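Local structure of site-specific recombinase, resolvase family protein (Streptococcus pneumoniae, 3GUV) at residues Y8-V13 with Y46-K51. The protein probably cuts and rejoins DNA at specific sites, as a member of the resolvase family of site-specific recombinases. Sequence-based numbering, arbitrary orientation.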
ATOM      1  N   TYR A   8      -4.583 -19.790 -12.854  1.00 20.91           N
ATOM      2  CA  TYR A   8      -5.511 -20.171 -11.786  1.00 21.32           C
ATOM      3  C   TYR A   8      -6.417 -18.983 -11.515  1.00 22.15           C
ATOM      4  O   TYR A   8      -5.950 -17.823 -11.607  1.00 22.88           O
ATOM      5  CB  TYR A   8      -4.749 -20.454 -10.482  1.00 21.50           C
ATOM      6  CG  TYR A   8      -3.938 -21.745 -10.385  1.00 22.37           C
ATOM      7  CD1 TYR A   8      -4.317 -22.917 -11.068  1.00 23.20           C
ATOM      8  CD2 TYR A   8      -2.848 -21.817  -9.531  1.00 24.78           C
ATOM      9  CE1 TYR A   8      -3.587 -24.071 -10.938  1.00 24.80           C
ATOM     10  CE2 TYR A   8      -2.113 -22.970  -9.376  1.00 25.79           C
ATOM     11  CZ  TYR A   8      -2.484 -24.106 -10.083  1.00 27.38           C
ATOM     12  OH  TYR A   8      -1.749 -25.260  -9.931  1.00 28.68           O
ATOM     13  N   LEU A   9      -7.679 -19.242 -11.172  1.00 21.85           N
ATOM     14  CA  LEU A   9      -8.595 -18.219 -10.650  1.00 22.14           C
ATOM     15  C   LEU A   9      -8.646 -18.332  -9.139  1.00 22.14           C
ATOM     16  O   LEU A   9      -8.744 -19.434  -8.638  1.00 22.72           O
ATOM     17  CB  LEU A   9     -10.004 -18.426 -11.201  1.00 21.47           C
ATOM     18  CG  LEU A   9     -10.399 -17.571 -12.385  1.00 23.30           C
ATOM     19  CD1 LEU A   9      -9.355 -17.581 -13.453  1.00 20.31           C
ATOM     20  CD2 LEU A   9     -11.828 -17.962 -12.870  1.00 19.50           C
ATOM     21  N   TYR A  10      -8.583 -17.217  -8.415  1.00 21.48           N
ATOM     22  CA  TYR A  10      -8.769 -17.227  -6.953  1.00 21.92           C
ATOM     23  C   TYR A  10      -9.845 -16.248  -6.538  1.00 21.96           C
ATOM     24  O   TYR A  10      -9.784 -15.081  -6.894  1.00 22.88           O
ATOM     25  CB  TYR A  10      -7.495 -16.848  -6.207  1.00 22.23           C
ATOM     26  CG  TYR A  10      -7.750 -16.859  -4.722  1.00 23.31           C
ATOM     27  CD1 TYR A  10      -7.908 -18.068  -4.037  1.00 22.20           C
ATOM     28  CD2 TYR A  10      -7.911 -15.649  -3.995  1.00 22.66           C
ATOM     29  CE1 TYR A  10      -8.169 -18.088  -2.672  1.00 23.87           C
ATOM     30  CE2 TYR A  10      -8.202 -15.660  -2.639  1.00 22.89           C
ATOM     31  CZ  TYR A  10      -8.322 -16.859  -1.980  1.00 24.12           C
ATOM     32  OH  TYR A  10      -8.625 -16.882  -0.646  1.00 25.85           O
ATOM     33  N   THR A  11     -10.821 -16.712  -5.770  1.00 22.75           N
ATOM     34  CA  THR A  11     -11.887 -15.838  -5.280  1.00 22.86           C
ATOM     35  C   THR A  11     -12.102 -16.083  -3.783  1.00 22.24           C
ATOM     36  O   THR A  11     -11.774 -17.139  -3.271  1.00 21.88           O
ATOM     37  CB  THR A  11     -13.238 -16.044  -6.060  1.00 22.75           C
ATOM     38  OG1 THR A  11     -13.662 -17.407  -5.966  1.00 25.27           O
ATOM     39  CG2 THR A  11     -13.116 -15.658  -7.536  1.00 23.66           C
ATOM     40  N   ARG A  12     -12.686 -15.099  -3.102  1.00 22.15           N
ATOM     41  CA  ARG A  12     -12.993 -15.207  -1.647  1.00 22.06           C
ATOM     42  C   ARG A  12     -14.002 -14.148  -1.216  1.00 22.33           C
ATOM     43  O   ARG A  12     -14.304 -13.237  -1.965  1.00 23.92           O
ATOM     44  CB  ARG A  12     -11.717 -15.094  -0.789  1.00 21.80           C
ATOM     45  CG  ARG A  12     -10.973 -13.729  -1.012  1.00 22.22           C
ATOM     46  CD  ARG A  12      -9.830 -13.485  -0.055  1.00 24.39           C
ATOM     47  NE  ARG A  12     -10.327 -13.435   1.312  1.00 27.02           N
ATOM     48  CZ  ARG A  12     -10.147 -14.364   2.251  1.00 32.35           C
ATOM     49  NH1 ARG A  12     -10.685 -14.182   3.462  1.00 32.95           N
ATOM     50  NH2 ARG A  12      -9.452 -15.480   2.016  1.00 34.57           N
ATOM     51  N   VAL A  13     -14.538 -14.291  -0.018  1.00 23.69           N
ATOM     52  CA  VAL A  13     -15.260 -13.225   0.683  1.00 25.25           C
ATOM     53  C   VAL A  13     -14.332 -12.796   1.827  1.00 26.77           C
ATOM     54  O   VAL A  13     -13.432 -13.540   2.192  1.00 27.23           O
ATOM     55  CB  VAL A  13     -16.586 -13.702   1.284  1.00 25.26           C
ATOM     56  CG1 VAL A  13     -17.494 -14.296   0.181  1.00 25.78           C
ATOM     57  CG2 VAL A  13     -16.338 -14.738   2.371  1.00 23.51           C
ATOM     58  N   TYR A  46      -9.814 -21.794  -7.280  1.00 24.41           N
ATOM     59  CA  TYR A  46      -9.753 -21.929  -5.834  1.00 24.82           C
ATOM     60  C   TYR A  46     -10.604 -20.813  -5.175  1.00 25.41           C
ATOM     61  O   TYR A  46     -10.633 -19.692  -5.643  1.00 24.42           O
ATOM     62  CB  TYR A  46      -8.320 -21.793  -5.355  1.00 25.11           C
ATOM     63  CG  TYR A  46      -7.336 -22.816  -5.885  1.00 24.42           C
ATOM     64  CD1 TYR A  46      -6.976 -23.925  -5.138  1.00 25.28           C
ATOM     65  CD2 TYR A  46      -6.726 -22.628  -7.117  1.00 24.60           C
ATOM     66  CE1 TYR A  46      -6.027 -24.861  -5.644  1.00 28.60           C
ATOM     67  CE2 TYR A  46      -5.824 -23.534  -7.633  1.00 27.50           C
ATOM     68  CZ  TYR A  46      -5.460 -24.640  -6.889  1.00 27.81           C
ATOM     69  OH  TYR A  46      -4.538 -25.487  -7.407  1.00 32.44           O
ATOM     70  N   GLU A  47     -11.309 -21.152  -4.112  1.00 26.34           N
ATOM     71  CA  GLU A  47     -12.314 -20.262  -3.527  1.00 27.09           C
ATOM     72  C   GLU A  47     -12.406 -20.446  -2.021  1.00 26.74           C
ATOM     73  O   GLU A  47     -12.643 -21.546  -1.559  1.00 25.28           O
ATOM     74  CB  GLU A  47     -13.686 -20.535  -4.136  1.00 27.73           C
ATOM     75  CG  GLU A  47     -14.717 -19.492  -3.776  1.00 30.56           C
ATOM     76  CD  GLU A  47     -15.957 -19.521  -4.669  1.00 35.95           C
ATOM     77  OE1 GLU A  47     -16.864 -20.331  -4.365  1.00 40.70           O
ATOM     78  OE2 GLU A  47     -16.048 -18.720  -5.649  1.00 41.77           O
ATOM     79  N   ASP A  48     -12.195 -19.359  -1.268  1.00 27.02           N
ATOM     80  CA  ASP A  48     -12.498 -19.333   0.176  1.00 27.41           C
ATOM     81  C   ASP A  48     -13.861 -18.614   0.360  1.00 28.74           C
ATOM     82  O   ASP A  48     -13.905 -17.384   0.489  1.00 27.82           O
ATOM     83  CB  ASP A  48     -11.388 -18.587   0.898  1.00 26.58           C
ATOM     84  CG  ASP A  48     -10.091 -19.378   0.949  1.00 27.90           C
ATOM     85  OD1 ASP A  48     -10.143 -20.493   1.506  1.00 27.27           O
ATOM     86  OD2 ASP A  48      -9.039 -18.886   0.455  1.00 26.57           O
ATOM     87  N   ALA A  49     -14.962 -19.353   0.307  1.00 31.10           N
ATOM     88  CA  ALA A  49     -16.281 -18.724   0.031  1.00 33.80           C
ATOM     89  C   ALA A  49     -17.029 -18.306   1.279  1.00 36.22           C
ATOM     90  O   ALA A  49     -18.081 -17.663   1.181  1.00 37.61           O
ATOM     91  CB  ALA A  49     -17.166 -19.601  -0.863  1.00 33.57           C
ATOM     92  N   GLY A  50     -16.479 -18.628   2.452  1.00 38.79           N
ATOM     93  CA  GLY A  50     -17.018 -18.130   3.709  1.00 40.11           C
ATOM     94  C   GLY A  50     -18.227 -18.946   4.061  1.00 41.76           C
ATOM     95  O   GLY A  50     -19.222 -18.388   4.535  1.00 41.94           O
ATOM     96  N   LYS A  51     -18.121 -20.267   3.837  1.00 43.73           N
ATOM     97  CA  LYS A  51     -19.212 -21.228   4.064  1.00 44.84           C
ATOM     98  C   LYS A  51     -19.189 -21.879   5.455  1.00 46.03           C
ATOM     99  O   LYS A  51     -20.139 -22.567   5.842  1.00 45.72           O
ATOM    100  CB  LYS A  51     -19.175 -22.321   3.003  1.00 45.05           C
ATOM    101  CG  LYS A  51     -19.171 -21.791   1.603  1.00 46.61           C
ATOM    102  CD  LYS A  51     -19.710 -22.803   0.597  1.00 48.59           C
ATOM    103  CE  LYS A  51     -19.788 -22.148  -0.785  1.00 49.37           C
ATOM    104  NZ  LYS A  51     -19.043 -22.925  -1.794  1.00 50.05           N
TER
HETATM  105  O   HOH W   1     -12.240 -19.070  -8.177  1.00 32.67           O
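Tyr10 and Tyr46 are bridged partners in two neighbouring parallel strands, 6-12 and 41-48, joined through helix 24-37 in the beta-alpha-beta crossover of a resolvase N-terminal domain. The pair illustrates how one parallel register lines up matched side chains on two differently built faces. Four backbone bonds set the register, from Tyr46 N to Leu9 O (2.9 Å) through to Val13 N on Asp48 O.

On the face carrying Tyr10, Arg12, Tyr46 and Asp48, the side chain of Tyr10 can be traced outward. CG stands anti to the backbone N (chi1 179°), beside the carbonyl carbon. CD1 then passes 3.6 Å from Tyr46 O and 4.0 Å from Tyr46 CB, which lies at the ring edge. CE1 and CZ approach Asp48 OD2, and at the tip Tyr10 OH donates to Asp48 OD2, though the modelled 2.3 Å is too short to be taken literally; ring and carboxylate planes are 67° apart. The same OH accepts a bond from Arg12 NH2, nearly in the guanidinium plane, whereas the salt bridge from NH2 to Asp48 OD2 is long. Gly58 O also binds NH2, and at the start of helix 60-70 the backbone N of Gln61 bonds to Asp48 OD1 and that of Phe62 to OD2.

Farther back, the edge of Tyr46 meets the face of Tyr8 in a T-shaped pair, planes at 75°, with Tyr46 CE2 over the centre of the Tyr8 ring; Tyr46 OH bonds to Asp68 and Tyr8 OH to Asp74.

The opposite face, toward helix 24-37, pairs Thr11 with Glu47. Lys28 forms a salt bridge with Glu47 OE2, and a water donates to both Thr11 OG1 and Tyr46 O. Thr11 OG1 in turn donates to the anti lone pair of Glu47 OE2 at 2.7 Å.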